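Local coordinates for protein (cytochrome C2) (Blastochloris viridis, PDB 1CO6) that carries electrons on a covalently bound heme c, serving as electron donor to the oxidized bacteriochlorophyll in the photophosphorylation pathway of purple photosynthetic bacteria, at residues F10-V15 with M79-V84; E60-E65 with K71-G76. All coordinates share one frame; numbering follows the deposited sequence.

Overall arrangement
Both contacts lie within a small cytochrome c whose only regular secondary structure is helix and whose 107 residues wrap a single heme c. Contact 1 is built on the heme itself: C13 holds the porphyrin through a thioether, M79 binds the iron, and Q12 meets F81 and V84 near the C13 attachment. Contact 2, a surface contact between helices 60-68 and 70-73, lies about 13 Å away, centre to centre. Its K73 side chain is about 10 Å from that of M79, and its V62 side chain about 8 Å from the heme. Along the chain, contact 2 is nested inside the loop closed by contact 1, since both its segments fall between V15 and M79.

Contact 1: F10-V15 with M79-V84; sequences FKQCLV and MIFAGV. With HEC (heme c), chain B.
Q12 and F81 meet beside the heme, the glutamine leaning from helix 3-14 toward the loop that carries M79. Its NE2 comes to the edge of the phenyl ring, 3.3 Å from F81 CZ and near the ring plane, while the amide itself is turned 71° from that plane. The other amide atom, OE1, rests against a methyl of V84, 4.0 Å from its CG2. A long chain with a polar end suits Q12, which stays partly exposed while bridging two nonpolar neighbours. F81 lies with one face over the meso carbon CHC of the heme, and its CZ is 3.5 Å from CBB, the methyl beside the thioether, which V84 CG2 also touches. CBB springs from CAB, the carbon bound by C13 SG at 1.9 Å. Behind that link, C13 CB packs on the face of the F10 ring, 3.6 Å above its plane and over its centre.

The M79 side chain can be followed outward over the porphyrin. CB lies 3.5 Å from the pyrrole nitrogen ND, and CG comes against both NC and ND. With CG anti to the backbone N (chi1 -178°) and the chain still extended at chi2, SD reaches the iron at 2.3 Å. The chain then bends at chi3, laying the terminal CE near NB. Methionine fits because a neutral, unbranched thioether can cross the macrocycle and still offer sulfur to the metal. H17 supplies the other axial ligand, and C16 the second covalent link. Two cysteines spaced CXXC and followed directly by histidine, with methionine from a distant loop, form the heme-binding signature of the His/Met-ligated cytochrome c fold.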
ATOM      1  N   PHE A  10      -6.414  -6.218  -5.355  1.00 16.75           N
ATOM      2  CA  PHE A  10      -6.184  -6.074  -3.916  1.00 16.86           C
ATOM      3  C   PHE A  10      -6.141  -7.384  -3.123  1.00 19.22           C
ATOM      4  O   PHE A  10      -5.581  -7.477  -2.023  1.00 16.86           O
ATOM      5  CB  PHE A  10      -7.145  -5.102  -3.225  1.00 15.71           C
ATOM      6  CG  PHE A  10      -6.596  -4.592  -1.896  1.00 14.83           C
ATOM      7  CD1 PHE A  10      -7.035  -5.171  -0.698  1.00 15.09           C
ATOM      8  CD2 PHE A  10      -5.593  -3.621  -1.892  1.00 14.25           C
ATOM      9  CE1 PHE A  10      -6.543  -4.716   0.527  1.00 14.43           C
ATOM     10  CE2 PHE A  10      -5.080  -3.172  -0.665  1.00 15.51           C
ATOM     11  CZ  PHE A  10      -5.549  -3.748   0.535  1.00 15.01           C
ATOM     12  N   LYS A  11      -6.752  -8.428  -3.694  1.00 20.93           N
ATOM     13  CA  LYS A  11      -6.790  -9.761  -3.056  1.00 22.85           C
ATOM     14  C   LYS A  11      -5.376 -10.241  -2.771  1.00 23.70           C
ATOM     15  O   LYS A  11      -5.196 -10.852  -1.699  1.00 25.78           O
ATOM     16  CB  LYS A  11      -7.627 -10.740  -3.870  1.00 24.76           C
ATOM     17  CG  LYS A  11      -9.113 -10.662  -3.493  1.00 28.22           C
ATOM     18  CD  LYS A  11     -10.026 -10.937  -4.666  1.00 31.73           C
ATOM     19  CE  LYS A  11      -9.997 -12.380  -5.121  1.00 34.34           C
ATOM     20  NZ  LYS A  11      -8.756 -12.677  -5.891  1.00 36.98           N
ATOM     21  N   GLN A  12      -4.411  -9.941  -3.606  1.00 23.52           N
ATOM     22  CA  GLN A  12      -3.013 -10.359  -3.325  1.00 23.17           C
ATOM     23  C   GLN A  12      -2.550  -9.674  -2.048  1.00 21.79           C
ATOM     24  O   GLN A  12      -2.001 -10.318  -1.136  1.00 23.03           O
ATOM     25  CB  GLN A  12      -2.061 -10.241  -4.479  1.00 27.16           C
ATOM     26  CG  GLN A  12      -2.256  -9.325  -5.626  1.00 33.68           C
ATOM     27  CD  GLN A  12      -1.308  -9.542  -6.784  1.00 36.59           C
ATOM     28  OE1 GLN A  12      -1.627  -9.338  -7.977  1.00 41.34           O
ATOM     29  NE2 GLN A  12      -0.066  -9.930  -6.514  1.00 38.10           N
ATOM     30  N   CYS A  13      -2.877  -8.409  -1.870  1.00 19.25           N
ATOM     31  CA  CYS A  13      -2.519  -7.616  -0.706  1.00 16.34           C
ATOM     32  C   CYS A  13      -3.262  -7.993   0.580  1.00 16.19           C
ATOM     33  O   CYS A  13      -2.660  -7.851   1.646  1.00 14.05           O
ATOM     34  CB  CYS A  13      -2.890  -6.129  -0.950  1.00 15.00           C
ATOM     35  SG  CYS A  13      -2.466  -5.541  -2.625  1.00 13.05           S
ATOM     36  N   LEU A  14      -4.532  -8.350   0.448  1.00 14.90           N
ATOM     37  CA  LEU A  14      -5.365  -8.658   1.631  1.00 16.32           C
ATOM     38  C   LEU A  14      -4.814  -9.679   2.624  1.00 16.19           C
ATOM     39  O   LEU A  14      -5.163  -9.572   3.818  1.00 17.24           O
ATOM     40  CB  LEU A  14      -6.753  -9.010   1.089  1.00 18.00           C
ATOM     41  CG  LEU A  14      -7.888  -8.966   2.079  1.00 21.09           C
ATOM     42  CD1 LEU A  14      -7.973  -7.630   2.816  1.00 20.83           C
ATOM     43  CD2 LEU A  14      -9.179  -9.233   1.282  1.00 23.16           C
ATOM     44  N   VAL A  15      -4.038 -10.604   2.169  1.00 15.98           N
ATOM     45  CA  VAL A  15      -3.375 -11.655   2.939  1.00 17.51           C
ATOM     46  C   VAL A  15      -2.574 -10.968   4.050  1.00 17.14           C
ATOM     47  O   VAL A  15      -2.579 -11.420   5.213  1.00 18.48           O
ATOM     48  CB  VAL A  15      -2.488 -12.495   2.010  1.00 18.13           C
ATOM     49  CG1 VAL A  15      -1.643 -13.511   2.755  1.00 19.61           C
ATOM     50  CG2 VAL A  15      -3.296 -13.136   0.859  1.00 18.58           C
ATOM     51  N   MET A  79       8.578  -6.469   3.374  1.00 14.04           N
ATOM     52  CA  MET A  79       7.563  -6.777   2.378  1.00 13.33           C
ATOM     53  C   MET A  79       8.173  -7.624   1.290  1.00 12.12           C
ATOM     54  O   MET A  79       8.586  -7.119   0.223  1.00 13.62           O
ATOM     55  CB  MET A  79       6.824  -5.529   1.859  1.00 12.48           C
ATOM     56  CG  MET A  79       5.745  -5.957   0.856  1.00 10.74           C
ATOM     57  SD  MET A  79       4.657  -4.515   0.488  1.00 10.59           S
ATOM     58  CE  MET A  79       4.316  -4.958  -1.225  1.00  9.69           C
ATOM     59  N   ILE A  80       8.226  -8.955   1.537  1.00 13.01           N
ATOM     60  CA  ILE A  80       8.811  -9.914   0.563  1.00 13.15           C
ATOM     61  C   ILE A  80       7.667 -10.342  -0.354  1.00 14.79           C
ATOM     62  O   ILE A  80       6.860 -11.203  -0.018  1.00 15.24           O
ATOM     63  CB  ILE A  80       9.602 -11.073   1.234  1.00 15.76           C
ATOM     64  CG1 ILE A  80      10.714 -10.490   2.190  1.00 16.93           C
ATOM     65  CG2 ILE A  80      10.202 -12.028   0.171  1.00 16.45           C
ATOM     66  CD1 ILE A  80      10.927 -11.433   3.448  1.00 20.29           C
ATOM     67  N   PHE A  81       7.636  -9.663  -1.490  1.00 16.72           N
ATOM     68  CA  PHE A  81       6.538  -9.779  -2.486  1.00 15.90           C
ATOM     69  C   PHE A  81       7.131  -9.437  -3.828  1.00 16.38           C
ATOM     70  O   PHE A  81       7.869  -8.433  -3.872  1.00 16.26           O
ATOM     71  CB  PHE A  81       5.447  -8.809  -1.997  1.00 17.45           C
ATOM     72  CG  PHE A  81       4.293  -8.570  -2.920  1.00 18.45           C
ATOM     73  CD1 PHE A  81       3.306  -9.570  -3.014  1.00 19.35           C
ATOM     74  CD2 PHE A  81       4.188  -7.433  -3.718  1.00 18.06           C
ATOM     75  CE1 PHE A  81       2.226  -9.404  -3.879  1.00 19.91           C
ATOM     76  CE2 PHE A  81       3.098  -7.262  -4.583  1.00 19.82           C
ATOM     77  CZ  PHE A  81       2.120  -8.266  -4.655  1.00 18.89           C
ATOM     78  N   ALA A  82       6.861 -10.214  -4.839  1.00 17.97           N
ATOM     79  CA  ALA A  82       7.462 -10.025  -6.162  1.00 19.05           C
ATOM     80  C   ALA A  82       7.089  -8.709  -6.819  1.00 20.82           C
ATOM     81  O   ALA A  82       7.946  -8.231  -7.583  1.00 22.80           O
ATOM     82  CB  ALA A  82       7.136 -11.167  -7.079  1.00 19.91           C
ATOM     83  N   GLY A  83       5.939  -8.172  -6.520  1.00 21.13           N
ATOM     84  CA  GLY A  83       5.478  -6.883  -7.084  1.00 21.71           C
ATOM     85  C   GLY A  83       4.383  -7.145  -8.135  1.00 21.61           C
ATOM     86  O   GLY A  83       4.061  -8.306  -8.471  1.00 22.30           O
ATOM     87  N   VAL A  84       3.795  -6.057  -8.578  1.00 21.36           N
ATOM     88  CA  VAL A  84       2.713  -6.094  -9.601  1.00 21.67           C
ATOM     89  C   VAL A  84       3.339  -5.398 -10.823  1.00 22.90           C
ATOM     90  O   VAL A  84       3.608  -4.207 -10.840  1.00 23.85           O
ATOM     91  CB  VAL A  84       1.382  -5.584  -9.091  1.00 21.52           C
ATOM     92  CG1 VAL A  84       0.230  -5.681 -10.134  1.00 19.84           C
ATOM     93  CG2 VAL A  84       0.886  -6.210  -7.781  1.00 20.06           C
TER
HETATM   94 FE   HEC B 108       2.670  -4.567   1.617  1.00 10.84          FE
HETATM   95  CHA HEC B 108       4.296  -2.419   3.601  1.00 11.47           C
HETATM   96  CHB HEC B 108       1.348  -1.965  -0.179  1.00 12.47           C
HETATM   97  CHC HEC B 108       1.209  -6.812  -0.590  1.00 12.38           C
HETATM   98  CHD HEC B 108       3.602  -7.196   3.663  1.00 12.95           C
HETATM   99  NA  HEC B 108       2.779  -2.552   1.711  1.00 13.11           N
HETATM  100  C1A HEC B 108       3.634  -1.821   2.530  1.00 13.13           C
HETATM  101  C2A HEC B 108       3.612  -0.444   2.123  1.00 13.31           C
HETATM  102  C3A HEC B 108       2.797  -0.340   1.065  1.00 13.78           C
HETATM  103  C4A HEC B 108       2.267  -1.654   0.768  1.00 13.24           C
HETATM  104  CMA HEC B 108       2.443   0.920   0.241  1.00 12.50           C
HETATM  105  CAA HEC B 108       4.338   0.719   2.872  1.00 13.48           C
HETATM  106  CBA HEC B 108       3.418   1.147   4.054  1.00 13.37           C
HETATM  107  CGA HEC B 108       3.860   2.314   4.902  1.00 13.84           C
HETATM  108  O1A HEC B 108       4.895   2.878   4.588  1.00 13.59           O
HETATM  109  O2A HEC B 108       3.093   2.575   5.862  1.00 15.09           O
HETATM  110  NB  HEC B 108       1.513  -4.424  -0.005  1.00 12.78           N
HETATM  111  C1B HEC B 108       1.023  -3.232  -0.554  1.00 12.58           C
HETATM  112  C2B HEC B 108       0.193  -3.570  -1.685  1.00 13.96           C
HETATM  113  C3B HEC B 108       0.188  -4.899  -1.821  1.00 13.05           C
HETATM  114  C4B HEC B 108       0.980  -5.461  -0.770  1.00 13.69           C
HETATM  115  CMB HEC B 108      -0.508  -2.485  -2.530  1.00 12.79           C
HETATM  116  CAB HEC B 108      -0.619  -5.692  -2.905  1.00 13.20           C
HETATM  117  CBB HEC B 108      -0.098  -5.586  -4.213  1.00 13.78           C
HETATM  118  NC  HEC B 108       2.462  -6.590   1.555  1.00 13.07           N
HETATM  119  C1C HEC B 108       1.841  -7.305   0.557  1.00 13.26           C
HETATM  120  C2C HEC B 108       1.921  -8.714   0.899  1.00 14.37           C
HETATM  121  C3C HEC B 108       2.610  -8.830   2.041  1.00 14.49           C
HETATM  122  C4C HEC B 108       2.931  -7.502   2.494  1.00 13.29           C
HETATM  123  CMC HEC B 108       1.351  -9.842   0.014  1.00 13.51           C
HETATM  124  CAC HEC B 108       2.888 -10.171   2.836  1.00 13.78           C
HETATM  125  CBC HEC B 108       3.557 -11.242   2.219  1.00 13.67           C
HETATM  126  ND  HEC B 108       3.705  -4.751   3.331  1.00 13.39           N
HETATM  127  C1D HEC B 108       4.040  -5.935   3.990  1.00 12.37           C
HETATM  128  C2D HEC B 108       4.945  -5.602   5.093  1.00 13.42           C
HETATM  129  C3D HEC B 108       5.118  -4.280   5.091  1.00 12.88           C
HETATM  130  C4D HEC B 108       4.376  -3.738   3.987  1.00 11.54           C
HETATM  131  CMD HEC B 108       5.533  -6.672   6.049  1.00 11.46           C
HETATM  132  CAD HEC B 108       6.045  -3.434   6.005  1.00 12.45           C
HETATM  133  CBD HEC B 108       7.413  -3.184   5.293  1.00 12.22           C
HETATM  134  CGD HEC B 108       8.540  -2.826   6.244  1.00 12.80           C
HETATM  135  O1D HEC B 108       9.660  -2.931   5.657  1.00 13.86           O
HETATM  136  O2D HEC B 108       8.325  -2.468   7.427  1.00 14.03           O

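Contact 2: E60-E65 with K71-G76; sequences EEVFRE and KAKIPG
The flat group that touches across this contact is the carboxylate of E65, and K73 comes to it over one face rather than in its plane. Both CE and NZ of the lysine are raised well above that plane. NZ lies 3.8 Å from E65 OE1 and forms a long salt bridge with it, while CE is a van der Waals neighbour of the same oxygen. The chains touch below their charged ends as well, for E65 CG lies 3.8 Å from K73 CE, methylene against methylene. The glutamate chain is extended beyond CG, whereas the lysine bends once, at chi2 (-73°), before straightening toward E65, and the two pass each other at a slant.

V62, one turn earlier on helix 60-68, contributes a looser touch: its CG1 is 4.3 Å from K73 NZ. K73 also packs on Y66 of the same helix, consistent with its aliphatic part lying against that side chain while the ammonium reaches the carboxylate. A lysine serves well at such a place, being greasy along most of its length and charged at the tip. Only five residues separate the two segments, yet the nearest backbones, at E65 and K73, keep their CA atoms 7.4 Å apart, leaving side chains to span the distance. Just beyond K73 the chain leaves helical geometry at I74, whose buried side chain packs on Y66 and I56. E60, F63 and R64 face helix 87-98, where E60 forms a salt bridge with K98 and R64 NH2 is hydrogen-bonded to S91 OG.

The length of the E65-K73 pair, its approach over the carboxylate face and the exposure of the glutamate suggest an attraction softened by water, more a matching of opposite charges than a tight ionic bond.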
ATOM      1  N   GLU A  60       1.235   8.834  -5.836  1.00 19.43           N
ATOM      2  CA  GLU A  60       0.873   7.827  -6.840  1.00 20.94           C
ATOM      3  C   GLU A  60       2.050   7.355  -7.654  1.00 20.66           C
ATOM      4  O   GLU A  60       2.168   6.126  -7.847  1.00 20.49           O
ATOM      5  CB  GLU A  60      -0.198   8.293  -7.818  1.00 23.82           C
ATOM      6  CG  GLU A  60      -1.624   8.366  -7.281  1.00 26.76           C
ATOM      7  CD  GLU A  60      -2.653   8.520  -8.374  1.00 30.16           C
ATOM      8  OE1 GLU A  60      -2.516   8.123  -9.530  1.00 32.21           O
ATOM      9  OE2 GLU A  60      -3.669   9.101  -7.935  1.00 32.94           O
ATOM     10  N   GLU A  61       2.895   8.279  -8.092  1.00 20.14           N
ATOM     11  CA  GLU A  61       4.080   7.921  -8.924  1.00 21.32           C
ATOM     12  C   GLU A  61       5.058   7.036  -8.154  1.00 18.91           C
ATOM     13  O   GLU A  61       5.547   6.010  -8.679  1.00 17.67           O
ATOM     14  CB  GLU A  61       4.679   9.223  -9.401  1.00 25.55           C
ATOM     15  CG  GLU A  61       5.991   9.490 -10.066  1.00 33.89           C
ATOM     16  CD  GLU A  61       6.576  10.878  -9.929  1.00 37.85           C
ATOM     17  OE1 GLU A  61       7.078  11.594 -10.802  1.00 40.40           O
ATOM     18  OE2 GLU A  61       6.502  11.282  -8.729  1.00 40.80           O
ATOM     19  N   VAL A  62       5.328   7.430  -6.908  1.00 17.23           N
ATOM     20  CA  VAL A  62       6.214   6.635  -6.023  1.00 18.02           C
ATOM     21  C   VAL A  62       5.549   5.272  -5.721  1.00 16.31           C
ATOM     22  O   VAL A  62       6.301   4.245  -5.751  1.00 16.60           O
ATOM     23  CB  VAL A  62       6.603   7.395  -4.739  1.00 19.31           C
ATOM     24  CG1 VAL A  62       7.343   6.455  -3.768  1.00 20.12           C
ATOM     25  CG2 VAL A  62       7.387   8.677  -5.034  1.00 20.92           C
ATOM     26  N   PHE A  63       4.242   5.241  -5.502  1.00 15.40           N
ATOM     27  CA  PHE A  63       3.582   3.926  -5.241  1.00 15.11           C
ATOM     28  C   PHE A  63       3.767   3.001  -6.452  1.00 14.90           C
ATOM     29  O   PHE A  63       4.043   1.805  -6.381  1.00 15.57           O
ATOM     30  CB  PHE A  63       2.108   4.100  -4.883  1.00 17.12           C
ATOM     31  CG  PHE A  63       1.296   2.836  -4.773  1.00 15.55           C
ATOM     32  CD1 PHE A  63       1.315   2.143  -3.544  1.00 16.50           C
ATOM     33  CD2 PHE A  63       0.547   2.338  -5.817  1.00 16.45           C
ATOM     34  CE1 PHE A  63       0.550   0.967  -3.372  1.00 16.80           C
ATOM     35  CE2 PHE A  63      -0.181   1.133  -5.700  1.00 16.74           C
ATOM     36  CZ  PHE A  63      -0.187   0.479  -4.455  1.00 18.11           C
ATOM     37  N   ARG A  64       3.601   3.603  -7.602  1.00 16.23           N
ATOM     38  CA  ARG A  64       3.704   2.927  -8.908  1.00 18.53           C
ATOM     39  C   ARG A  64       5.062   2.273  -9.049  1.00 18.13           C
ATOM     40  O   ARG A  64       5.154   1.089  -9.462  1.00 19.38           O
ATOM     41  CB  ARG A  64       3.407   3.937 -10.026  1.00 21.30           C
ATOM     42  CG  ARG A  64       3.217   3.340 -11.395  1.00 25.31           C
ATOM     43  CD  ARG A  64       2.615   4.264 -12.377  1.00 28.57           C
ATOM     44  NE  ARG A  64       1.188   4.489 -12.316  1.00 30.31           N
ATOM     45  CZ  ARG A  64       0.268   3.629 -12.788  1.00 30.43           C
ATOM     46  NH1 ARG A  64       0.497   2.425 -13.337  1.00 31.46           N
ATOM     47  NH2 ARG A  64      -0.985   4.072 -12.767  1.00 29.69           N
ATOM     48  N   GLU A  65       6.118   3.039  -8.782  1.00 18.56           N
ATOM     49  CA  GLU A  65       7.477   2.476  -8.899  1.00 18.78           C
ATOM     50  C   GLU A  65       7.743   1.409  -7.837  1.00 17.35           C
ATOM     51  O   GLU A  65       8.389   0.357  -8.088  1.00 18.00           O
ATOM     52  CB  GLU A  65       8.615   3.484  -8.863  1.00 21.29           C
ATOM     53  CG  GLU A  65       8.463   4.772  -8.113  1.00 29.83           C
ATOM     54  CD  GLU A  65       9.286   5.942  -8.567  1.00 33.30           C
ATOM     55  OE1 GLU A  65       9.479   6.975  -7.947  1.00 35.84           O
ATOM     56  OE2 GLU A  65       9.766   5.776  -9.718  1.00 36.52           O
ATOM     57  N   LYS A  71      11.564  -4.491  -3.399  1.00 20.51           N
ATOM     58  CA  LYS A  71      12.945  -4.603  -2.941  1.00 23.62           C
ATOM     59  C   LYS A  71      13.884  -3.650  -3.662  1.00 24.05           C
ATOM     60  O   LYS A  71      14.880  -3.235  -3.050  1.00 24.56           O
ATOM     61  CB  LYS A  71      13.550  -6.005  -2.885  1.00 28.69           C
ATOM     62  CG  LYS A  71      13.676  -6.688  -4.246  1.00 35.10           C
ATOM     63  CD  LYS A  71      15.032  -7.355  -4.480  1.00 39.26           C
ATOM     64  CE  LYS A  71      15.041  -8.860  -4.550  1.00 40.87           C
ATOM     65  NZ  LYS A  71      16.443  -9.368  -4.398  1.00 44.33           N
ATOM     66  N   ALA A  72      13.545  -3.286  -4.880  1.00 23.77           N
ATOM     67  CA  ALA A  72      14.364  -2.340  -5.645  1.00 24.27           C
ATOM     68  C   ALA A  72      14.255  -0.934  -5.064  1.00 23.79           C
ATOM     69  O   ALA A  72      15.225  -0.154  -5.009  1.00 24.23           O
ATOM     70  CB  ALA A  72      13.962  -2.386  -7.117  1.00 22.39           C
ATOM     71  N   LYS A  73      13.102  -0.544  -4.574  1.00 22.78           N
ATOM     72  CA  LYS A  73      12.819   0.768  -4.023  1.00 23.65           C
ATOM     73  C   LYS A  73      13.178   0.981  -2.552  1.00 22.21           C
ATOM     74  O   LYS A  73      13.516   2.067  -2.060  1.00 21.86           O
ATOM     75  CB  LYS A  73      11.293   0.999  -4.147  1.00 27.38           C
ATOM     76  CG  LYS A  73      10.897   2.155  -5.037  1.00 30.76           C
ATOM     77  CD  LYS A  73      11.174   3.510  -4.381  1.00 30.69           C
ATOM     78  CE  LYS A  73      11.140   4.575  -5.467  1.00 31.49           C
ATOM     79  NZ  LYS A  73      11.455   5.912  -4.895  1.00 32.34           N
ATOM     80  N   ILE A  74      13.006  -0.098  -1.811  1.00 20.69           N
ATOM     81  CA  ILE A  74      13.264  -0.093  -0.374  1.00 19.56           C
ATOM     82  C   ILE A  74      14.015  -1.390  -0.045  1.00 17.79           C
ATOM     83  O   ILE A  74      13.446  -2.361   0.450  1.00 17.60           O
ATOM     84  CB  ILE A  74      11.965   0.086   0.480  1.00 19.53           C
ATOM     85  CG1 ILE A  74      11.194   1.340   0.085  1.00 18.99           C
ATOM     86  CG2 ILE A  74      12.289   0.079   2.009  1.00 18.09           C
ATOM     87  CD1 ILE A  74       9.943   1.666   0.928  1.00 18.13           C
ATOM     88  N   PRO A  75      15.280  -1.371  -0.388  1.00 19.54           N
ATOM     89  CA  PRO A  75      16.148  -2.541  -0.127  1.00 19.07           C
ATOM     90  C   PRO A  75      16.038  -2.989   1.317  1.00 18.76           C
ATOM     91  O   PRO A  75      16.106  -2.184   2.260  1.00 19.35           O
ATOM     92  CB  PRO A  75      17.541  -2.085  -0.547  1.00 19.36           C
ATOM     93  CG  PRO A  75      17.387  -0.804  -1.279  1.00 20.73           C
ATOM     94  CD  PRO A  75      16.005  -0.271  -1.059  1.00 19.27           C
ATOM     95  N   GLY A  76      15.886  -4.258   1.608  1.00 18.71           N
ATOM     96  CA  GLY A  76      15.802  -4.662   3.040  1.00 18.93           C
ATOM     97  C   GLY A  76      14.430  -4.588   3.622  1.00 17.60           C
ATOM     98  O   GLY A  76      14.234  -4.862   4.823  1.00 17.80           O
TER